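Local coordinates for transcriptional regulator, HTH_3 family (Vibrio cholerae, PDB 1Y9Q), which probably binds DNA as a dimeric transcription factor, joining a helix-turn-helix domain to a zinc-bearing cupin domain that holds D-methionine in this crystal, at residues Q116-P121 with K138-E143; W145-Q150 with A165-K170; P51-L56 with L88-H93. One frame throughout, in Å; residues are numbered along the deposited sequence.

Contact 1: Q116-P121 with K138-E143; sequences QQMSSP and KVFFDE. With MED (D-methionine), chain C.
On the four-stranded antiparallel sheet of the cupin domain, Met118 of strand 116-119 reaches Phe140 of strand 137-141 across the strand that separates them, 162-166. Met118 is a selenomethionine, and its chain bends at both chi2 and chi3 (-51° and -66°), which swings the terminal methyl over the intervening strand. CE of Met118 lies 4.1 Å from CD2 of Phe140, meeting the ring obliquely. The ring gets there with its CG anti to the backbone N (chi1 -172°), and Trp145 packs against it edge-to-face. Because the two strands are second neighbours in the sheet, no backbone hydrogen bond joins them; Gln117 and Ser119 pair instead with Tyr164 and His162, both zinc ligands. Two residues back along each strand, a water makes the polar link: it donates to OE1 of Gln116 at 3.0 Å and accepts from NZ of Lys138 at 3.2 Å. This side of the sheet faces the second subunit, where Gln116 and Met118 pack on Gln116 and Met118 of that other chain. Ser119 turns to the opposite side, into the pocket of the cupin barrel, and its OG donates a hydrogen bond of 2.7 Å to the carboxylate atom O of the bound D-methionine.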
loop_
_atom_site.group_PDB
_atom_site.type_symbol
_atom_site.label_atom_id
_atom_site.label_comp_id
_atom_site.label_asym_id
_atom_site.label_seq_id
_atom_site.Cartn_x
_atom_site.Cartn_y
_atom_site.Cartn_z
ATOM N N GLN A 116 9.938 -5.809 3.508
ATOM C CA GLN A 116 8.734 -5.753 2.693
ATOM C C GLN A 116 8.608 -4.318 2.194
ATOM O O GLN A 116 8.662 -3.373 2.980
ATOM C CB GLN A 116 7.496 -6.133 3.502
ATOM C CG GLN A 116 6.245 -6.243 2.646
ATOM C CD GLN A 116 5.052 -6.776 3.406
ATOM O OE1 GLN A 116 5.143 -7.790 4.100
ATOM N NE2 GLN A 116 3.916 -6.101 3.268
ATOM N N GLN A 117 8.447 -4.169 0.884
ATOM C CA GLN A 117 8.352 -2.858 0.257
ATOM C C GLN A 117 7.007 -2.645 -0.432
ATOM O O GLN A 117 6.731 -3.265 -1.457
ATOM C CB GLN A 117 9.481 -2.724 -0.773
ATOM C CG GLN A 117 9.599 -1.388 -1.475
ATOM C CD GLN A 117 10.052 -0.289 -0.550
ATOM O OE1 GLN A 117 10.739 -0.536 0.445
ATOM N NE2 GLN A 117 9.686 0.940 -0.879
HETATM N N MSE A 118 6.158 -1.793 0.137
HETATM C CA MSE A 118 4.872 -1.495 -0.492
HETATM C C MSE A 118 5.040 -0.219 -1.310
HETATM O O MSE A 118 5.758 0.695 -0.907
HETATM C CB MSE A 118 3.774 -1.294 0.551
HETATM C CG MSE A 118 3.508 -2.524 1.405
HETATM SE SE MSE A 118 3.222 -4.113 0.351
HETATM C CE MSE A 118 1.558 -3.587 -0.484
ATOM N N SER A 119 4.374 -0.160 -2.458
ATOM C CA SER A 119 4.469 1.001 -3.343
ATOM C C SER A 119 3.117 1.582 -3.706
ATOM O O SER A 119 2.110 0.871 -3.716
ATOM C CB SER A 119 5.168 0.613 -4.649
ATOM O OG SER A 119 6.480 0.161 -4.425
ATOM N N SER A 120 3.105 2.878 -4.010
ATOM C CA SER A 120 1.885 3.555 -4.435
ATOM C C SER A 120 1.799 3.257 -5.926
ATOM O O SER A 120 2.778 2.829 -6.532
ATOM C CB SER A 120 2.000 5.071 -4.236
ATOM O OG SER A 120 2.121 5.417 -2.870
ATOM N N PRO A 121 0.632 3.471 -6.541
ATOM C CA PRO A 121 0.545 3.187 -7.974
ATOM C C PRO A 121 1.561 4.016 -8.753
ATOM O O PRO A 121 1.827 5.164 -8.397
ATOM C CB PRO A 121 -0.882 3.603 -8.317
ATOM C CG PRO A 121 -1.628 3.364 -7.030
ATOM C CD PRO A 121 -0.666 3.924 -6.012
ATOM N N LYS A 138 7.921 -12.430 -2.693
ATOM C CA LYS A 138 6.516 -12.351 -3.073
ATOM C C LYS A 138 6.233 -10.962 -3.642
ATOM O O LYS A 138 6.858 -9.987 -3.250
ATOM C CB LYS A 138 5.596 -12.659 -1.884
ATOM C CG LYS A 138 5.890 -11.893 -0.607
ATOM C CD LYS A 138 4.880 -12.292 0.479
ATOM C CE LYS A 138 5.105 -11.540 1.783
ATOM N NZ LYS A 138 4.088 -11.930 2.802
ATOM N N VAL A 139 5.313 -10.890 -4.598
ATOM C CA VAL A 139 4.974 -9.626 -5.238
ATOM C C VAL A 139 3.480 -9.393 -5.118
ATOM O O VAL A 139 2.685 -10.267 -5.458
ATOM C CB VAL A 139 5.355 -9.659 -6.733
ATOM C CG1 VAL A 139 5.044 -8.319 -7.389
ATOM C CG2 VAL A 139 6.834 -9.989 -6.884
ATOM N N PHE A 140 3.096 -8.213 -4.652
ATOM C CA PHE A 140 1.682 -7.902 -4.477
ATOM C C PHE A 140 1.070 -7.067 -5.605
ATOM O O PHE A 140 1.651 -6.076 -6.050
ATOM C CB PHE A 140 1.486 -7.167 -3.147
ATOM C CG PHE A 140 0.042 -6.957 -2.769
ATOM C CD1 PHE A 140 -0.644 -7.920 -2.032
ATOM C CD2 PHE A 140 -0.625 -5.795 -3.141
ATOM C CE1 PHE A 140 -1.974 -7.726 -1.669
ATOM C CE2 PHE A 140 -1.961 -5.591 -2.784
ATOM C CZ PHE A 140 -2.633 -6.559 -2.045
ATOM N N PHE A 141 -0.105 -7.489 -6.063
ATOM C CA PHE A 141 -0.861 -6.799 -7.105
ATOM C C PHE A 141 -2.177 -7.543 -7.326
ATOM O O PHE A 141 -2.287 -8.724 -6.997
ATOM C CB PHE A 141 -0.045 -6.673 -8.410
ATOM C CG PHE A 141 0.220 -7.970 -9.120
ATOM C CD1 PHE A 141 -0.754 -8.552 -9.923
ATOM C CD2 PHE A 141 1.465 -8.586 -9.025
ATOM C CE1 PHE A 141 -0.498 -9.726 -10.625
ATOM C CE2 PHE A 141 1.735 -9.765 -9.723
ATOM C CZ PHE A 141 0.751 -10.335 -10.526
ATOM N N ASP A 142 -3.174 -6.848 -7.863
ATOM C CA ASP A 142 -4.487 -7.444 -8.082
ATOM C C ASP A 142 -5.015 -8.033 -6.777
ATOM O O ASP A 142 -5.580 -9.128 -6.760
ATOM C CB ASP A 142 -4.427 -8.532 -9.159
ATOM C CG ASP A 142 -4.076 -7.980 -10.528
ATOM O OD1 ASP A 142 -4.339 -6.783 -10.776
ATOM O OD2 ASP A 142 -3.550 -8.745 -11.362
ATOM N N GLU A 143 -4.801 -7.294 -5.691
ATOM C CA GLU A 143 -5.258 -7.659 -4.351
ATOM C C GLU A 143 -4.618 -8.902 -3.731
ATOM O O GLU A 143 -5.123 -9.426 -2.739
ATOM C CB GLU A 143 -6.785 -7.838 -4.334
ATOM C CG GLU A 143 -7.597 -6.763 -5.059
ATOM C CD GLU A 143 -7.151 -5.348 -4.753
ATOM O OE1 GLU A 143 -6.875 -5.035 -3.577
ATOM O OE2 GLU A 143 -7.089 -4.538 -5.698
HETATM N N MED C . 9.172 -0.259 -9.125
HETATM C CA MED C . 9.953 0.162 -7.925
HETATM C C MED C . 9.032 0.354 -6.713
HETATM O O MED C . 7.808 0.172 -6.766
HETATM C CB MED C . 11.050 -0.890 -7.644
HETATM C CG MED C . 12.009 -0.695 -6.487
HETATM S SD MED C . 13.035 0.738 -6.938
HETATM C CE MED C . 13.894 0.175 -8.340
HETATM O OXT MED C . 9.516 0.710 -5.639
HETATM O O HOH W 1 2.693 -9.438 4.245
#

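Contact 2: W145-Q150 with A165-K170; sequences WHELQQ and AAVTEK
Trp145 and Ala165 form the close-packed end of this contact, whereas Glu147 and Val167 meet at its exposed end. The six-membered part of the indole meets the alanine methyl obliquely, from two strands away: CZ3 and CH2 of Trp145 both lie 3.9 Å from CB of Ala165. A chi1 of -75° sets CG of Trp145 anti to the carbonyl carbon, and the indole extends from there over strand 137-141 to Ala165. Lys138, on that strand, adds a cation-pi contact to the indole, and Gln116 and Met118 of strand 116-119 touch it as well. This is next-but-one packing in the four-stranded antiparallel sheet of the cupin fold, where strand 137-141 runs between 144-148 and 162-166 and exchanges backbone hydrogen bonds with both: His146 pairs with Val139, and Ala165 with Lys138. Toward the solvent the contact is slightly longer and pairs a carboxylate oxygen with a methyl. Glu147, extended beyond CG, crosses Val167 at about a right angle, and OE2 of Glu147 stays 4.2 Å from CG1 of Val167, an apolar partner that offers the carboxylate no hydrogen bond. Past Val167 the chain turns, and OG1 of Thr168 donates to O of Lys170 at 2.6 Å, lying above the carbonyl plane by 38°.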
loop_
_atom_site.group_PDB
_atom_site.type_symbol
_atom_site.label_atom_id
_atom_site.label_comp_id
_atom_site.label_asym_id
_atom_site.label_seq_id
_atom_site.Cartn_x
_atom_site.Cartn_y
_atom_site.Cartn_z
ATOM N N TRP A 145 -0.824 -11.521 -2.990
ATOM C CA TRP A 145 0.602 -11.793 -3.034
ATOM C C TRP A 145 0.861 -12.988 -3.935
ATOM O O TRP A 145 0.109 -13.964 -3.918
ATOM C CB TRP A 145 1.132 -12.099 -1.635
ATOM C CG TRP A 145 1.272 -10.897 -0.756
ATOM C CD1 TRP A 145 0.430 -10.505 0.250
ATOM C CD2 TRP A 145 2.339 -9.945 -0.781
ATOM N NE1 TRP A 145 0.915 -9.367 0.854
ATOM C CE2 TRP A 145 2.086 -9.005 0.240
ATOM C CE3 TRP A 145 3.487 -9.795 -1.571
ATOM C CZ2 TRP A 145 2.942 -7.926 0.495
ATOM C CZ3 TRP A 145 4.339 -8.721 -1.318
ATOM C CH2 TRP A 145 4.060 -7.804 -0.293
ATOM N N HIS A 146 1.922 -12.898 -4.730
ATOM C CA HIS A 146 2.307 -13.973 -5.631
ATOM C C HIS A 146 3.720 -14.378 -5.218
ATOM O O HIS A 146 4.634 -13.557 -5.256
ATOM C CB HIS A 146 2.296 -13.486 -7.086
ATOM C CG HIS A 146 1.008 -12.842 -7.496
ATOM N ND1 HIS A 146 0.610 -11.609 -7.024
ATOM C CD2 HIS A 146 0.011 -13.274 -8.304
ATOM C CE1 HIS A 146 -0.577 -11.310 -7.522
ATOM N NE2 HIS A 146 -0.964 -12.304 -8.303
ATOM N N GLU A 147 3.892 -15.632 -4.805
ATOM C CA GLU A 147 5.203 -16.115 -4.371
ATOM C C GLU A 147 6.032 -16.568 -5.566
ATOM O O GLU A 147 5.539 -17.266 -6.453
ATOM C CB GLU A 147 5.044 -17.267 -3.370
ATOM C CG GLU A 147 6.015 -17.189 -2.196
ATOM C CD GLU A 147 5.725 -18.208 -1.095
ATOM O OE1 GLU A 147 4.562 -18.662 -0.967
ATOM O OE2 GLU A 147 6.668 -18.539 -0.342
ATOM N N LEU A 148 7.297 -16.160 -5.577
ATOM C CA LEU A 148 8.208 -16.491 -6.662
ATOM C C LEU A 148 9.540 -17.014 -6.139
ATOM O O LEU A 148 10.180 -16.376 -5.305
ATOM C CB LEU A 148 8.475 -15.247 -7.511
ATOM C CG LEU A 148 7.276 -14.512 -8.106
ATOM C CD1 LEU A 148 7.748 -13.193 -8.710
ATOM C CD2 LEU A 148 6.611 -15.383 -9.151
ATOM N N GLN A 149 9.957 -18.169 -6.644
ATOM C CA GLN A 149 11.227 -18.763 -6.243
ATOM C C GLN A 149 12.283 -18.382 -7.273
ATOM O O GLN A 149 11.965 -17.777 -8.302
ATOM C CB GLN A 149 11.107 -20.282 -6.187
ATOM C CG GLN A 149 10.022 -20.786 -5.254
ATOM C CD GLN A 149 9.898 -22.291 -5.296
ATOM O OE1 GLN A 149 10.861 -23.009 -5.032
ATOM N NE2 GLN A 149 8.710 -22.779 -5.635
ATOM N N GLN A 150 13.531 -18.749 -7.000
ATOM C CA GLN A 150 14.629 -18.448 -7.909
ATOM C C GLN A 150 14.295 -18.895 -9.327
ATOM O O GLN A 150 13.828 -20.014 -9.543
ATOM C CB GLN A 150 15.921 -19.138 -7.447
ATOM C CG GLN A 150 17.095 -18.908 -8.397
ATOM C CD GLN A 150 18.402 -19.509 -7.903
ATOM O OE1 GLN A 150 18.471 -20.691 -7.575
ATOM N NE2 GLN A 150 19.449 -18.695 -7.862
ATOM N N ALA A 165 8.369 -8.359 -1.377
ATOM C CA ALA A 165 8.801 -8.836 -0.074
ATOM C C ALA A 165 9.714 -10.048 -0.189
ATOM O O ALA A 165 9.455 -10.967 -0.966
ATOM C CB ALA A 165 7.587 -9.181 0.784
ATOM N N ALA A 166 10.791 -10.034 0.582
ATOM C CA ALA A 166 11.723 -11.150 0.594
ATOM C C ALA A 166 11.163 -12.134 1.613
ATOM O O ALA A 166 10.877 -11.750 2.750
ATOM C CB ALA A 166 13.101 -10.676 1.019
ATOM N N VAL A 167 10.970 -13.386 1.208
ATOM C CA VAL A 167 10.446 -14.392 2.123
ATOM C C VAL A 167 11.637 -15.022 2.839
ATOM O O VAL A 167 11.577 -15.302 4.040
ATOM C CB VAL A 167 9.629 -15.463 1.384
ATOM C CG1 VAL A 167 8.936 -16.365 2.390
ATOM C CG2 VAL A 167 8.595 -14.791 0.488
ATOM N N THR A 168 12.711 -15.264 2.093
ATOM C CA THR A 168 13.934 -15.773 2.692
ATOM C C THR A 168 14.558 -14.478 3.195
ATOM O O THR A 168 14.170 -13.401 2.738
ATOM C CB THR A 168 14.857 -16.436 1.648
ATOM O OG1 THR A 168 14.924 -15.618 0.472
ATOM C CG2 THR A 168 14.330 -17.813 1.277
ATOM N N GLU A 169 15.502 -14.552 4.127
ATOM C CA GLU A 169 16.107 -13.329 4.647
ATOM C C GLU A 169 16.610 -12.417 3.537
ATOM O O GLU A 169 16.520 -11.192 3.636
ATOM C CB GLU A 169 17.258 -13.650 5.601
ATOM C CG GLU A 169 16.815 -14.266 6.913
ATOM C CD GLU A 169 15.651 -13.524 7.540
ATOM O OE1 GLU A 169 15.736 -12.287 7.678
ATOM O OE2 GLU A 169 14.648 -14.180 7.897
ATOM N N LYS A 170 17.142 -13.017 2.482
ATOM C CA LYS A 170 17.654 -12.251 1.359
ATOM C C LYS A 170 17.039 -12.729 0.053
ATOM O O LYS A 170 16.748 -13.911 -0.116
ATOM C CB LYS A 170 19.177 -12.375 1.286
ATOM C CG LYS A 170 19.797 -11.730 0.053
ATOM C CD LYS A 170 21.309 -11.913 0.029
ATOM C CE LYS A 170 21.919 -11.280 -1.210
ATOM N NZ LYS A 170 23.405 -11.388 -1.244
#

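Contact 3: P51-L56 with L88-H93; sequences PTIATL and LNMKIH. With MED (D-methionine), chain C.
Ile53 rests its terminal methyl against both Met90 and Ile92, two residues on the same side of a strand. CD1 of Ile53 lies 3.8 Å from CG1 of Ile92, the two side chains meeting tip to tip, and 4.1 Å from the selenium, SE, of Met90, which is a selenomethionine. The fully extended chi2 of Ile53 (180°) carries CD1 straight out from the helix to the strand. Its other branch serves the ligand: CG2 of Ile53 is 3.9 Å from the sulfur SD of D-methionine, while CD1 of Ile92 approaches the same sulfur at 3.8 Å. The ligand's thioether end is thus gripped by apolar groups from both segments, and CG2 of Ile92 adds a contact of 4.0 Å to its methyl CE. No hydrogen bond crosses between the segments. At the start of the helix Thr52 occupies the N-cap position, and its OG1 shares a hydrogen bond of 3.1 Å with OG1 of Thr55. The backbone N of Ile53 donates a hydrogen bond to OD1 of Asp87, just ahead of the strand. Helix 53-63, from the helix-turn-helix region, here abuts strand 90-99 of the five-stranded sheet, where Phe107 and Ile109 of neighbouring strand 104-111 touch Ile92, and Gln117 of strand 116-119 touches Met90.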
loop_
_atom_site.group_PDB
_atom_site.type_symbol
_atom_site.label_atom_id
_atom_site.label_comp_id
_atom_site.label_asym_id
_atom_site.label_seq_id
_atom_site.Cartn_x
_atom_site.Cartn_y
_atom_site.Cartn_z
ATOM N N PRO A 51 13.694 11.738 1.500
ATOM C CA PRO A 51 12.605 10.925 0.963
ATOM C C PRO A 51 12.951 9.448 0.822
ATOM O O PRO A 51 14.100 9.080 0.598
ATOM C CB PRO A 51 12.315 11.585 -0.379
ATOM C CG PRO A 51 13.669 12.074 -0.798
ATOM C CD PRO A 51 14.210 12.669 0.480
ATOM N N THR A 52 11.941 8.606 0.971
ATOM C CA THR A 52 12.137 7.171 0.840
ATOM C C THR A 52 12.020 6.847 -0.641
ATOM O O THR A 52 11.573 7.678 -1.436
ATOM C CB THR A 52 11.048 6.397 1.587
ATOM O OG1 THR A 52 9.767 6.762 1.059
ATOM C CG2 THR A 52 11.089 6.725 3.076
ATOM N N ILE A 53 12.431 5.641 -1.009
ATOM C CA ILE A 53 12.344 5.210 -2.393
ATOM C C ILE A 53 10.876 5.236 -2.808
ATOM O O ILE A 53 10.545 5.600 -3.936
ATOM C CB ILE A 53 12.901 3.779 -2.561
ATOM C CG1 ILE A 53 14.413 3.788 -2.311
ATOM C CG2 ILE A 53 12.565 3.246 -3.959
ATOM C CD1 ILE A 53 15.086 2.424 -2.443
ATOM N N ALA A 54 9.994 4.866 -1.886
ATOM C CA ALA A 54 8.568 4.845 -2.189
ATOM C C ALA A 54 8.025 6.243 -2.470
ATOM O O ALA A 54 7.174 6.424 -3.348
ATOM C CB ALA A 54 7.795 4.196 -1.047
ATOM N N THR A 55 8.514 7.232 -1.731
ATOM C CA THR A 55 8.056 8.602 -1.928
ATOM C C THR A 55 8.561 9.121 -3.274
ATOM O O THR A 55 7.836 9.815 -3.994
ATOM C CB THR A 55 8.539 9.517 -0.786
ATOM O OG1 THR A 55 7.911 9.116 0.438
ATOM C CG2 THR A 55 8.168 10.968 -1.071
ATOM N N LEU A 56 9.805 8.776 -3.609
ATOM C CA LEU A 56 10.395 9.177 -4.883
ATOM C C LEU A 56 9.539 8.681 -6.045
ATOM O O LEU A 56 9.264 9.428 -6.984
ATOM C CB LEU A 56 11.807 8.608 -5.039
ATOM C CG LEU A 56 12.987 9.446 -4.547
ATOM C CD1 LEU A 56 12.811 9.767 -3.086
ATOM C CD2 LEU A 56 14.282 8.689 -4.783
ATOM N N LEU A 88 17.648 1.010 4.082
ATOM C CA LEU A 88 18.820 0.166 4.306
ATOM C C LEU A 88 18.645 -1.326 3.989
ATOM O O LEU A 88 19.621 -2.009 3.674
ATOM C CB LEU A 88 19.305 0.339 5.748
ATOM C CG LEU A 88 19.617 1.784 6.166
ATOM C CD1 LEU A 88 20.003 1.815 7.635
ATOM C CD2 LEU A 88 20.739 2.358 5.301
ATOM N N ASN A 89 17.421 -1.840 4.071
ATOM C CA ASN A 89 17.198 -3.253 3.769
ATOM C C ASN A 89 16.834 -3.477 2.310
ATOM O O ASN A 89 16.280 -4.514 1.943
ATOM C CB ASN A 89 16.109 -3.844 4.665
ATOM C CG ASN A 89 16.580 -4.047 6.089
ATOM O OD1 ASN A 89 17.721 -4.447 6.322
ATOM N ND2 ASN A 89 15.703 -3.785 7.050
HETATM N N MSE A 90 17.148 -2.494 1.478
HETATM C CA MSE A 90 16.865 -2.586 0.059
HETATM C C MSE A 90 17.952 -1.837 -0.687
HETATM O O MSE A 90 18.200 -0.660 -0.423
HETATM C CB MSE A 90 15.496 -1.978 -0.251
HETATM C CG MSE A 90 15.127 -1.991 -1.723
HETATM SE SE MSE A 90 13.357 -1.289 -2.039
HETATM C CE MSE A 90 12.543 -2.848 -2.826
ATOM N N LYS A 91 18.612 -2.524 -1.607
ATOM C CA LYS A 91 19.670 -1.901 -2.380
ATOM C C LYS A 91 19.299 -1.903 -3.856
ATOM O O LYS A 91 18.851 -2.918 -4.389
ATOM C CB LYS A 91 20.986 -2.638 -2.139
ATOM C CG LYS A 91 21.377 -2.652 -0.668
ATOM C CD LYS A 91 22.807 -3.106 -0.448
ATOM C CE LYS A 91 23.160 -3.070 1.035
ATOM N NZ LYS A 91 22.964 -1.715 1.628
ATOM N N ILE A 92 19.477 -0.755 -4.506
ATOM C CA ILE A 92 19.142 -0.606 -5.919
ATOM C C ILE A 92 20.375 -0.522 -6.815
ATOM O O ILE A 92 21.232 0.339 -6.623
ATOM C CB ILE A 92 18.317 0.681 -6.171
ATOM C CG1 ILE A 92 17.184 0.801 -5.153
ATOM C CG2 ILE A 92 17.755 0.672 -7.590
ATOM C CD1 ILE A 92 16.218 -0.348 -5.162
ATOM N N HIS A 93 20.463 -1.419 -7.791
ATOM C CA HIS A 93 21.574 -1.400 -8.734
ATOM C C HIS A 93 20.978 -1.129 -10.113
ATOM O O HIS A 93 20.390 -2.021 -10.727
ATOM C CB HIS A 93 22.314 -2.740 -8.752
ATOM C CG HIS A 93 23.471 -2.774 -9.703
ATOM N ND1 HIS A 93 24.010 -3.951 -10.178
ATOM C CD2 HIS A 93 24.184 -1.777 -10.277
ATOM C CE1 HIS A 93 25.001 -3.676 -11.007
ATOM N NE2 HIS A 93 25.127 -2.364 -11.086
HETATM N N MED C . 9.172 -0.259 -9.125
HETATM C CA MED C . 9.953 0.162 -7.925
HETATM C C MED C . 9.032 0.354 -6.713
HETATM O O MED C . 7.808 0.172 -6.766
HETATM C CB MED C . 11.050 -0.890 -7.644
HETATM C CG MED C . 12.009 -0.695 -6.487
HETATM S SD MED C . 13.035 0.738 -6.938
HETATM C CE MED C . 13.894 0.175 -8.340
HETATM O OXT MED C . 9.516 0.710 -5.639
#

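In the fold
Packing in this chain changes character with depth. Contact 3 is fully buried and wholly apolar between its segments, joining a helix of the helix-turn-helix region to the five-stranded sheet. Contacts 1 and 2 share the four-stranded sheet, where neighbouring strands 137-141 and 144-148 tie them together. Contact 1 sits at the surface near the subunit interface and mixes apolar packing with a water bridge; contact 2, partly buried, sets a buried methyl against an indole and, at its exposed end, a carboxylate beside a valine. Contacts 1 and 3 share D-methionine, one holding its carboxylate and the other its thioether, and they touch where NE2 of Gln117 lies 3.8 Å from CB of Ala54. Contacts 2 and 3 do not touch.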